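Local structure of lactococcus lactis MG1363 DpsA (Lactococcus lactis, 1ZS3) at residues E70-F73 and K74-L78; L15-A18 and E19-H23; I40-I43 and R44-A48. The protein is a dodecameric Dps protein associated with oxidative stress that binds DNA, an activity requiring an N-terminal helix. All coordinates share one frame; numbering follows the deposited sequence.

Contact 1: residues E70-F73 and K74-L78; sequences EYFF and KISDL
The carbonyl oxygen of Phe72 is gripped twice by one residue a helical turn further on: Ser76 OG lies 2.8 Å from Phe72 O, and Ser76 N lies 3.1 Å from that same Phe72 O. The two donors reach the oxygen from opposite faces of its carbonyl plane, and the hydroxyl stands above that plane, 36° out of it. This return of the side chain onto its own helix depends on OG sitting beside the backbone N and anti to the carbonyl carbon (chi1 -70°). A buried serine hydroxyl thus finds its acceptor within the helix that carries it. Ser76 OG also rests over one face of the Phe72 ring, displaced toward the rim and 4.0 Å from Phe72 CE1. Serine and threonine in helices often bond in this way to the carbonyl four residues back; the helix here is 55-81, of the four-helix bundle that Dps proteins share with the ferritins. Within the bundle the Phe72 ring meets Phe39 of helix 27-51 edge-to-face, and Thr46 of a second subunit packs on Phe72 too. Around the helix, Lys74 CD approaches the Tyr71 ring obliquely, 4.4 Å from Tyr71 CD1. The Lys74 chain bends at chi2 and chi3 before NZ forms a salt bridge with Glu150, and Tyr71 also packs on helix 142-165. Ile75 N donates to Tyr71 O at 3.0 Å. Asp77 N binds Phe73 O at 3.1 Å, whereas Asp77 OD2 makes salt bridges with Arg62 of the second subunit and Arg160 of a third.

Contact 2: residues L15-A18 and E19-H23; sequences LDKA and EIDHH
Lys17 and Asp21 make the one ionic link of this helical segment, a salt bridge between residues four apart. Lys17 NZ donates to Asp21 OD2 at 3.0 Å, using the syn lone pair of OD2, on the side of the other carboxylate oxygen. The lysine gets there by curling: its chain runs out from the backbone and then bends at chi3 (102°) and chi4, which turns the amine toward the next helical turn, where Asp21 stands. Asp21 has its CG held beside its own backbone N (chi1 -71°). Lys17 CE follows the amine in, 3.5 Å from Asp21 OD2.

Backbone bonds form the second group. Glu19 N to Leu15 O, Ile20 N to Asp16 O at 3.2 Å, Asp21 N to Lys17 O at 3.1 Å and His22 N to Ala18 O at 3.0 Å keep the regular i to i+4 pattern of an alpha helix near the end of helix 5-23.

Van der Waals contacts are few. Ile20 CD1 touches the Asp16 carbonyl, 3.4 Å from Asp16 O, and lies 4.0 Å from Asp16 OD1 where the two side chains meet. His22 approaches the Ala18 carbonyl through CD2, at 3.4 Å from Ala18 O, while its ring also meets that of Tyr96.

Helix 5-23 is the N-terminal helix, and is thus probably the one that DNA binding requires. Because the ion pair lies at the protein surface, solvent would probably weaken it, and engaging Asp21 may partly offset the positive charge that Lys17 presents there.

Contact 3: residues I40-I43 and R44-A48; sequences IENI and RLTQA
Ile40 O accepts from Arg44 N at 3.0 Å, the first bond of an unbroken helical run. Glu41 comes next: its carbonyl takes Leu45 N at 2.8 Å, and, with CG anti to the backbone N and the chain then bent at chi2 (81°), Glu41 lays CG against Leu45 CD1 at 3.6 Å. The Glu41 carboxylate itself is bound by Gln125, whereas the Arg44 guanidinium is bound by Ser117 and makes a cation-pi contact with Phe118. Asn42 O is held by two donors of Thr46, OG1 at 2.6 Å and N at 2.7 Å, which come from opposite faces of the carbonyl plane. One water joins the side chains as well, accepting from Asn42 ND2 at 2.8 Å and donating to Thr46 OG1 at 3.1 Å, giving Asn42 ND2 and the Thr46 hydroxyl a shared partner within the buried contact. Ile43 O closes the series with Gln47 N at 2.7 Å, and the Gln47 amide reaches Ser88 of a second subunit. This part of helix 27-51 is buried: Glu41 and Leu45 face helix 111-138, Asn42 and Leu45 also touch helix 55-81, and Phe39 of the second subunit packs on Asn42 and Ile43, and its Phe73 on Thr46.

Overall arrangement
From the N terminus the chain passes contact 2, then contact 3, then contact 1, strictly in series: each lies within one helix, so none closes a loop and none nests in or crosses another. Contact 2 stays within helix 5-23 at the surface, about 20 Å from the centre of the chain. Contact 3 lies on the opposite side of that centre, about 29 Å from contact 2 between centres. Helices 27-51 and 55-81, adjacent in the chain, carry contacts 3 and 1 in the bundle, their nearest atoms about 7 Å apart. Both of these contacts touch the second subunit, tying bundle to assembly, whereas contact 2 touches no other chain of the dodecamer.

Contact 1: residues E70-F73 and K74-L78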
loop_
_atom_site.group_PDB
_atom_site.type_symbol
_atom_site.label_atom_id
_atom_site.label_comp_id
_atom_site.label_asym_id
_atom_site.label_seq_id
_atom_site.Cartn_x
_atom_site.Cartn_y
_atom_site.Cartn_z
ATOM N N GLU A 70 -18.079 7.774 15.152
ATOM C CA GLU A 70 -16.675 7.750 15.466
ATOM C C GLU A 70 -16.374 8.587 16.697
ATOM O O GLU A 70 -15.533 8.214 17.520
ATOM C CB GLU A 70 -15.869 8.279 14.298
ATOM C CG GLU A 70 -15.049 7.241 13.529
ATOM C CD GLU A 70 -14.413 7.834 12.257
ATOM O OE1 GLU A 70 -13.521 8.736 12.365
ATOM O OE2 GLU A 70 -14.816 7.413 11.151
ATOM N N TYR A 71 -17.021 9.741 16.784
ATOM C CA TYR A 71 -16.881 10.637 17.905
ATOM C C TYR A 71 -17.653 10.067 19.099
ATOM O O TYR A 71 -17.271 10.292 20.242
ATOM C CB TYR A 71 -17.369 12.057 17.539
ATOM C CG TYR A 71 -16.316 12.854 16.822
ATOM C CD1 TYR A 71 -15.114 13.106 17.428
ATOM C CD2 TYR A 71 -16.512 13.323 15.525
ATOM C CE1 TYR A 71 -14.144 13.799 16.794
ATOM C CE2 TYR A 71 -15.526 14.029 14.876
ATOM C CZ TYR A 71 -14.335 14.245 15.522
ATOM O OH TYR A 71 -13.293 14.929 14.945
ATOM N N PHE A 72 -18.749 9.334 18.833
ATOM C CA PHE A 72 -19.495 8.687 19.884
ATOM C C PHE A 72 -18.540 7.790 20.652
ATOM O O PHE A 72 -18.403 7.927 21.879
ATOM C CB PHE A 72 -20.700 7.901 19.349
ATOM C CG PHE A 72 -21.599 7.420 20.421
ATOM C CD1 PHE A 72 -21.421 6.155 20.974
ATOM C CD2 PHE A 72 -22.558 8.259 20.965
ATOM C CE1 PHE A 72 -22.257 5.683 22.009
ATOM C CE2 PHE A 72 -23.403 7.808 22.005
ATOM C CZ PHE A 72 -23.254 6.517 22.525
ATOM N N PHE A 73 -17.845 6.875 19.963
ATOM C CA PHE A 73 -16.920 5.939 20.620
ATOM C C PHE A 73 -15.686 6.661 21.196
ATOM O O PHE A 73 -15.139 6.259 22.211
ATOM C CB PHE A 73 -16.448 4.840 19.661
ATOM C CG PHE A 73 -17.483 3.779 19.371
ATOM C CD1 PHE A 73 -18.128 3.739 18.130
ATOM C CD2 PHE A 73 -17.818 2.826 20.325
ATOM C CE1 PHE A 73 -19.072 2.780 17.862
ATOM C CE2 PHE A 73 -18.803 1.861 20.063
ATOM C CZ PHE A 73 -19.421 1.836 18.825
ATOM N N LYS A 74 -15.271 7.754 20.575
ATOM C CA LYS A 74 -14.004 8.336 20.955
ATOM C C LYS A 74 -14.170 9.034 22.313
ATOM O O LYS A 74 -13.316 8.924 23.192
ATOM C CB LYS A 74 -13.477 9.275 19.870
ATOM C CG LYS A 74 -12.036 9.670 20.037
ATOM C CD LYS A 74 -11.767 11.120 19.549
ATOM C CE LYS A 74 -10.363 11.269 18.862
ATOM N NZ LYS A 74 -9.811 12.674 18.994
ATOM N N ILE A 75 -15.260 9.782 22.436
ATOM C CA ILE A 75 -15.582 10.551 23.619
ATOM C C ILE A 75 -16.072 9.701 24.787
ATOM O O ILE A 75 -15.779 10.014 25.945
ATOM C CB ILE A 75 -16.567 11.645 23.242
ATOM C CG1 ILE A 75 -15.933 12.516 22.149
ATOM C CG2 ILE A 75 -16.872 12.559 24.436
ATOM C CD1 ILE A 75 -16.729 13.694 21.853
ATOM N N SER A 76 -16.793 8.635 24.459
ATOM C CA SER A 76 -17.269 7.690 25.412
ATOM C C SER A 76 -16.071 7.125 26.060
ATOM O O SER A 76 -16.003 7.046 27.275
ATOM C CB SER A 76 -18.136 6.594 24.794
ATOM O OG SER A 76 -19.374 7.144 24.372
ATOM N N ASP A 77 -15.130 6.695 25.238
ATOM C CA ASP A 77 -13.886 6.100 25.736
ATOM C C ASP A 77 -13.149 7.085 26.572
ATOM O O ASP A 77 -12.554 6.681 27.572
ATOM C CB ASP A 77 -12.986 5.648 24.603
ATOM C CG ASP A 77 -13.364 4.324 24.102
ATOM O OD1 ASP A 77 -13.090 3.990 22.949
ATOM O OD2 ASP A 77 -13.970 3.513 24.802
ATOM N N LEU A 78 -13.164 8.368 26.180
ATOM C CA LEU A 78 -12.389 9.335 26.915
ATOM C C LEU A 78 -13.025 9.476 28.299
ATOM O O LEU A 78 -12.305 9.614 29.291
ATOM C CB LEU A 78 -12.366 10.676 26.193
ATOM C CG LEU A 78 -11.307 10.776 25.098
ATOM C CD1 LEU A 78 -11.487 12.041 24.283
ATOM C CD2 LEU A 78 -9.882 10.744 25.650
#

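Contact 2: residues L15-A18 and E19-H23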
loop_
_atom_site.group_PDB
_atom_site.type_symbol
_atom_site.label_atom_id
_atom_site.label_comp_id
_atom_site.label_asym_id
_atom_site.label_seq_id
_atom_site.Cartn_x
_atom_site.Cartn_y
_atom_site.Cartn_z
ATOM N N LEU A 15 -28.435 6.286 38.680
ATOM C CA LEU A 15 -29.577 7.217 38.479
ATOM C C LEU A 15 -29.696 8.326 39.528
ATOM O O LEU A 15 -30.162 9.427 39.214
ATOM C CB LEU A 15 -30.883 6.441 38.514
ATOM C CG LEU A 15 -31.290 5.834 37.176
ATOM C CD1 LEU A 15 -32.339 4.738 37.424
ATOM C CD2 LEU A 15 -31.781 6.904 36.173
ATOM N N ASP A 16 -29.274 8.012 40.744
ATOM C CA ASP A 16 -29.263 8.954 41.840
ATOM C C ASP A 16 -28.157 9.960 41.531
ATOM O O ASP A 16 -28.425 11.146 41.401
ATOM C CB ASP A 16 -29.008 8.203 43.164
ATOM C CG ASP A 16 -29.750 8.816 44.337
ATOM O OD1 ASP A 16 -29.080 9.397 45.240
ATOM O OD2 ASP A 16 -31.009 8.750 44.449
ATOM N N LYS A 17 -26.942 9.437 41.370
ATOM C CA LYS A 17 -25.762 10.213 41.072
ATOM C C LYS A 17 -25.908 11.023 39.788
ATOM O O LYS A 17 -25.334 12.110 39.668
ATOM C CB LYS A 17 -24.512 9.302 40.987
ATOM C CG LYS A 17 -23.182 9.971 41.399
ATOM C CD LYS A 17 -21.991 9.085 41.051
ATOM C CE LYS A 17 -21.320 9.576 39.796
ATOM N NZ LYS A 17 -20.571 10.832 40.086
ATOM N N ALA A 18 -26.650 10.474 38.823
ATOM C CA ALA A 18 -26.894 11.166 37.542
ATOM C C ALA A 18 -27.711 12.431 37.745
ATOM O O ALA A 18 -27.294 13.498 37.305
ATOM C CB ALA A 18 -27.580 10.255 36.557
ATOM N N GLU A 19 -28.828 12.328 38.481
ATOM C CA GLU A 19 -29.654 13.485 38.771
ATOM C C GLU A 19 -28.871 14.592 39.461
ATOM O O GLU A 19 -28.976 15.724 39.045
ATOM C CB GLU A 19 -30.898 13.126 39.574
ATOM C CG GLU A 19 -31.977 14.229 39.511
ATOM C CD GLU A 19 -33.228 13.914 40.340
ATOM O OE1 GLU A 19 -33.863 12.869 40.064
ATOM O OE2 GLU A 19 -33.553 14.686 41.279
ATOM N N ILE A 20 -28.103 14.247 40.504
ATOM C CA ILE A 20 -27.269 15.207 41.246
ATOM C C ILE A 20 -26.361 15.928 40.275
ATOM O O ILE A 20 -26.403 17.167 40.235
ATOM C CB ILE A 20 -26.444 14.487 42.356
ATOM C CG1 ILE A 20 -27.356 13.994 43.504
ATOM C CG2 ILE A 20 -25.304 15.360 42.882
ATOM C CD1 ILE A 20 -26.959 12.616 44.126
ATOM N N ASP A 21 -25.567 15.168 39.520
ATOM C CA ASP A 21 -24.605 15.718 38.550
ATOM C C ASP A 21 -25.243 16.666 37.479
ATOM O O ASP A 21 -24.642 17.688 37.114
ATOM C CB ASP A 21 -23.845 14.526 37.870
ATOM C CG ASP A 21 -22.858 13.805 38.813
ATOM O OD1 ASP A 21 -22.606 14.304 39.937
ATOM O OD2 ASP A 21 -22.311 12.720 38.518
ATOM N N HIS A 22 -26.449 16.321 37.016
ATOM C CA HIS A 22 -27.157 17.132 36.043
ATOM C C HIS A 22 -27.494 18.542 36.524
ATOM O O HIS A 22 -27.759 19.409 35.683
ATOM C CB HIS A 22 -28.433 16.428 35.439
ATOM C CG HIS A 22 -28.040 15.568 34.311
ATOM N ND1 HIS A 22 -27.325 16.136 33.246
ATOM C CD2 HIS A 22 -28.097 14.226 34.131
ATOM C CE1 HIS A 22 -27.031 15.193 32.409
ATOM N NE2 HIS A 22 -27.464 14.012 32.921
ATOM N N HIS A 23 -27.495 18.782 37.848
ATOM C CA HIS A 23 -27.995 20.086 38.390
ATOM C C HIS A 23 -26.900 21.121 38.650
ATOM O O HIS A 23 -27.199 22.311 38.810
ATOM C CB HIS A 23 -28.817 19.930 39.713
ATOM C CG HIS A 23 -30.045 19.059 39.577
ATOM N ND1 HIS A 23 -30.563 18.668 38.344
ATOM C CD2 HIS A 23 -30.854 18.503 40.514
ATOM C CE1 HIS A 23 -31.646 17.932 38.525
ATOM N NE2 HIS A 23 -31.840 17.819 39.833
#

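Contact 3: residues I40-I43 and R44-A48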
loop_
_atom_site.group_PDB
_atom_site.type_symbol
_atom_site.label_atom_id
_atom_site.label_comp_id
_atom_site.label_asym_id
_atom_site.label_seq_id
_atom_site.Cartn_x
_atom_site.Cartn_y
_atom_site.Cartn_z
ATOM N N ILE A 40 -28.521 10.710 17.594
ATOM C CA ILE A 40 -29.793 10.956 16.939
ATOM C C ILE A 40 -29.499 11.611 15.613
ATOM O O ILE A 40 -30.154 11.283 14.647
ATOM C CB ILE A 40 -30.795 11.760 17.886
ATOM C CG1 ILE A 40 -31.885 10.824 18.384
ATOM C CG2 ILE A 40 -31.458 12.903 17.182
ATOM C CD1 ILE A 40 -31.359 9.665 19.164
ATOM N N GLU A 41 -28.530 12.520 15.558
ATOM C CA GLU A 41 -28.008 13.009 14.279
ATOM C C GLU A 41 -27.576 11.854 13.387
ATOM O O GLU A 41 -27.926 11.843 12.246
ATOM C CB GLU A 41 -26.823 13.928 14.483
ATOM C CG GLU A 41 -26.689 14.898 13.344
ATOM C CD GLU A 41 -27.609 16.081 13.457
ATOM O OE1 GLU A 41 -28.532 16.186 12.621
ATOM O OE2 GLU A 41 -27.401 16.893 14.384
ATOM N N ASN A 42 -26.839 10.888 13.897
ATOM C CA ASN A 42 -26.479 9.709 13.136
ATOM C C ASN A 42 -27.646 9.116 12.359
ATOM O O ASN A 42 -27.524 8.761 11.180
ATOM C CB ASN A 42 -25.844 8.651 14.056
ATOM C CG ASN A 42 -25.499 7.379 13.334
ATOM O OD1 ASN A 42 -25.800 6.294 13.803
ATOM N ND2 ASN A 42 -24.845 7.513 12.200
ATOM N N ILE A 43 -28.777 8.996 13.026
ATOM C CA ILE A 43 -29.970 8.384 12.432
ATOM C C ILE A 43 -30.550 9.333 11.394
ATOM O O ILE A 43 -30.967 8.942 10.313
ATOM C CB ILE A 43 -31.022 8.046 13.520
ATOM C CG1 ILE A 43 -30.337 7.366 14.719
ATOM C CG2 ILE A 43 -32.171 7.249 12.909
ATOM C CD1 ILE A 43 -30.829 5.980 15.056
ATOM N N ARG A 44 -30.543 10.599 11.717
ATOM C CA ARG A 44 -31.049 11.623 10.831
ATOM C C ARG A 44 -30.243 11.710 9.560
ATOM O O ARG A 44 -30.803 11.963 8.496
ATOM C CB ARG A 44 -31.046 12.979 11.567
ATOM C CG ARG A 44 -32.345 13.324 12.311
ATOM C CD ARG A 44 -33.260 14.216 11.500
ATOM N NE ARG A 44 -32.717 15.580 11.431
ATOM C CZ ARG A 44 -32.796 16.387 10.371
ATOM N NH1 ARG A 44 -33.393 16.024 9.229
ATOM N NH2 ARG A 44 -32.246 17.585 10.477
ATOM N N LEU A 45 -28.929 11.497 9.674
ATOM C CA LEU A 45 -27.973 11.576 8.574
ATOM C C LEU A 45 -27.977 10.279 7.867
ATOM O O LEU A 45 -27.773 10.256 6.672
ATOM C CB LEU A 45 -26.551 11.856 9.084
ATOM C CG LEU A 45 -26.324 13.305 9.553
ATOM C CD1 LEU A 45 -25.153 13.425 10.469
ATOM C CD2 LEU A 45 -26.172 14.262 8.348
ATOM N N THR A 46 -28.179 9.170 8.588
ATOM C CA THR A 46 -28.488 7.902 7.971
ATOM C C THR A 46 -29.756 7.958 7.117
ATOM O O THR A 46 -29.785 7.422 5.999
ATOM C CB THR A 46 -28.670 6.843 9.027
ATOM O OG1 THR A 46 -27.429 6.624 9.714
ATOM C CG2 THR A 46 -28.977 5.503 8.406
ATOM N N GLN A 47 -30.821 8.587 7.616
ATOM C CA GLN A 47 -32.037 8.753 6.812
ATOM C C GLN A 47 -31.751 9.576 5.555
ATOM O O GLN A 47 -32.097 9.150 4.450
ATOM C CB GLN A 47 -33.135 9.437 7.641
ATOM C CG GLN A 47 -34.319 9.996 6.798
ATOM C CD GLN A 47 -35.423 10.588 7.646
ATOM O OE1 GLN A 47 -35.320 11.742 8.077
ATOM N NE2 GLN A 47 -36.474 9.805 7.887
ATOM N N ALA A 48 -31.152 10.743 5.723
ATOM C CA ALA A 48 -30.856 11.640 4.594
ATOM C C ALA A 48 -29.859 11.014 3.582
ATOM O O ALA A 48 -29.930 11.253 2.382
ATOM C CB ALA A 48 -30.350 13.006 5.125
HETATM O O HOH W 1 -25.220 4.926 11.066
#